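PDB 7BVJ: oxidoreductase, NAD-binding from Acidithiobacillus ferrooxidans, which catalyses the NAD(+)-dependent oxidation of the glucosamine 3-position of UDP-GlcNAc to a ketone, a step in lipid A biosynthesis. Local coordinates for residues A271-E274 / D275-A279. Residues are numbered along the deposited sequence; the frame is centred on the assembly and turned at random.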
loop_
_atom_site.group_PDB
_atom_site.type_symbol
_atom_site.label_atom_id
_atom_site.label_comp_id
_atom_site.label_asym_id
_atom_site.label_seq_id
_atom_site.Cartn_x
_atom_site.Cartn_y
_atom_site.Cartn_z
ATOM N N ALA A 271 6.938 -9.054 6.071
ATOM C CA ALA A 271 6.627 -9.877 4.901
ATOM C C ALA A 271 6.956 -9.136 3.611
ATOM O O ALA A 271 7.559 -9.690 2.687
ATOM C CB ALA A 271 5.140 -10.265 4.927
ATOM N N GLU A 272 6.553 -7.873 3.539
ATOM C CA GLU A 272 6.775 -7.062 2.349
ATOM C C GLU A 272 8.275 -6.833 2.118
ATOM O O GLU A 272 8.766 -6.887 0.980
ATOM C CB GLU A 272 5.971 -5.763 2.533
ATOM C CG GLU A 272 6.219 -4.582 1.640
ATOM C CD GLU A 272 5.180 -3.452 1.873
ATOM O OE1 GLU A 272 4.230 -3.279 1.076
ATOM O OE2 GLU A 272 5.299 -2.743 2.886
ATOM N N ILE A 273 9.038 -6.664 3.194
ATOM C CA ILE A 273 10.462 -6.415 3.013
ATOM C C ILE A 273 11.179 -7.700 2.622
ATOM O O ILE A 273 12.052 -7.696 1.736
ATOM C CB ILE A 273 11.047 -5.760 4.278
ATOM C CG1 ILE A 273 10.684 -4.272 4.263
ATOM C CG2 ILE A 273 12.575 -5.946 4.344
ATOM C CD1 ILE A 273 11.012 -3.525 5.547
ATOM N N GLU A 274 10.809 -8.826 3.241
ATOM C CA GLU A 274 11.406 -10.090 2.817
ATOM C C GLU A 274 11.092 -10.373 1.358
ATOM O O GLU A 274 11.952 -10.859 0.614
ATOM C CB GLU A 274 10.946 -11.260 3.686
ATOM C CG GLU A 274 11.663 -12.550 3.272
ATOM C CD GLU A 274 11.250 -13.776 4.057
ATOM O OE1 GLU A 274 10.893 -13.641 5.243
ATOM O OE2 GLU A 274 11.290 -14.881 3.476
ATOM N N ASP A 275 9.875 -10.052 0.921
ATOM C CA ASP A 275 9.532 -10.261 -0.479
ATOM C C ASP A 275 10.403 -9.398 -1.398
ATOM O O ASP A 275 10.927 -9.884 -2.408
ATOM C CB ASP A 275 8.045 -9.986 -0.678
ATOM C CG ASP A 275 7.594 -10.247 -2.083
ATOM O OD1 ASP A 275 7.846 -9.374 -2.936
ATOM O OD2 ASP A 275 6.987 -11.314 -2.348
ATOM N N PHE A 276 10.568 -8.113 -1.057
ATOM C CA PHE A 276 11.433 -7.212 -1.829
ATOM C C PHE A 276 12.854 -7.782 -1.960
ATOM O O PHE A 276 13.430 -7.848 -3.066
ATOM C CB PHE A 276 11.395 -5.825 -1.144
ATOM C CG PHE A 276 12.444 -4.823 -1.609
ATOM C CD1 PHE A 276 12.594 -4.490 -2.950
ATOM C CD2 PHE A 276 13.229 -4.159 -0.673
ATOM C CE1 PHE A 276 13.544 -3.534 -3.353
ATOM C CE2 PHE A 276 14.192 -3.220 -1.063
ATOM C CZ PHE A 276 14.345 -2.902 -2.412
ATOM N N LEU A 277 13.419 -8.239 -0.843
ATOM C CA LEU A 277 14.800 -8.728 -0.873
ATOM C C LEU A 277 14.910 -10.072 -1.614
ATOM O O LEU A 277 15.900 -10.329 -2.318
ATOM C CB LEU A 277 15.343 -8.833 0.554
ATOM C CG LEU A 277 15.445 -7.534 1.368
ATOM C CD1 LEU A 277 16.045 -7.788 2.757
ATOM C CD2 LEU A 277 16.252 -6.493 0.610
ATOM N N ASN A 278 13.899 -10.929 -1.486
ATOM C CA ASN A 278 13.889 -12.166 -2.260
ATOM C C ASN A 278 13.783 -11.871 -3.742
ATOM O O ASN A 278 14.401 -12.556 -4.556
ATOM C CB ASN A 278 12.748 -13.074 -1.812
ATOM C CG ASN A 278 12.982 -13.644 -0.442
ATOM O OD1 ASN A 278 14.126 -13.807 -0.017
ATOM N ND2 ASN A 278 11.908 -13.941 0.269
ATOM N N ALA A 279 13.021 -10.845 -4.113
ATOM C CA ALA A 279 12.921 -10.504 -5.526
ATOM C C ALA A 279 14.276 -10.101 -6.077
ATOM O O ALA A 279 14.644 -10.484 -7.196
ATOM C CB ALA A 279 11.907 -9.385 -5.725
HETATM O O HOH W 1 9.510 -13.718 0.997
HETATM O O HOH W 2 14.157 -15.411 2.459
#
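Glu274 and Asn278 meet one turn apart on the exposed side of helix 268-282. Asn278 ND2 donates a weak hydrogen bond to Glu274 OE2 at 3.4 Å, with the amide and carboxylate planes perpendicular. The direct bond is long, and a water bridges the same two groups, donating to Glu274 OE2 (3.1 Å) and to Asn278 OD1 (3.0 Å). Glutamate suits this place because its extended chain, CG anti to the backbone N (chi1 -176°), carries the charge out to solvent, while the shorter asparagine folds back over the preceding turn, its ND2 3.3 Å from Glu274 CG. On another side of the helix Ile273 CG2 packs against Leu277 CD1 at 4.2 Å, a branched pair fit for a buried surface. Beneath both pairs run i to i+4 backbone bonds, from Asp275 N to Ala271 O through Asn278 N to Glu274 O (2.9 Å). Asp275 OD1 accepts a hydrogen bond from the backbone N of Phe287, its short carboxylate suiting a place beside the following loop. The apolar side settles on the Rossmann domain: Ile273 and the broad, flat ring of Phe276 fill the space against Tyr22 of helix 13-25 and Leu88 of strand 86-90, and Leu277 reaches Ala63 of strand 63-66.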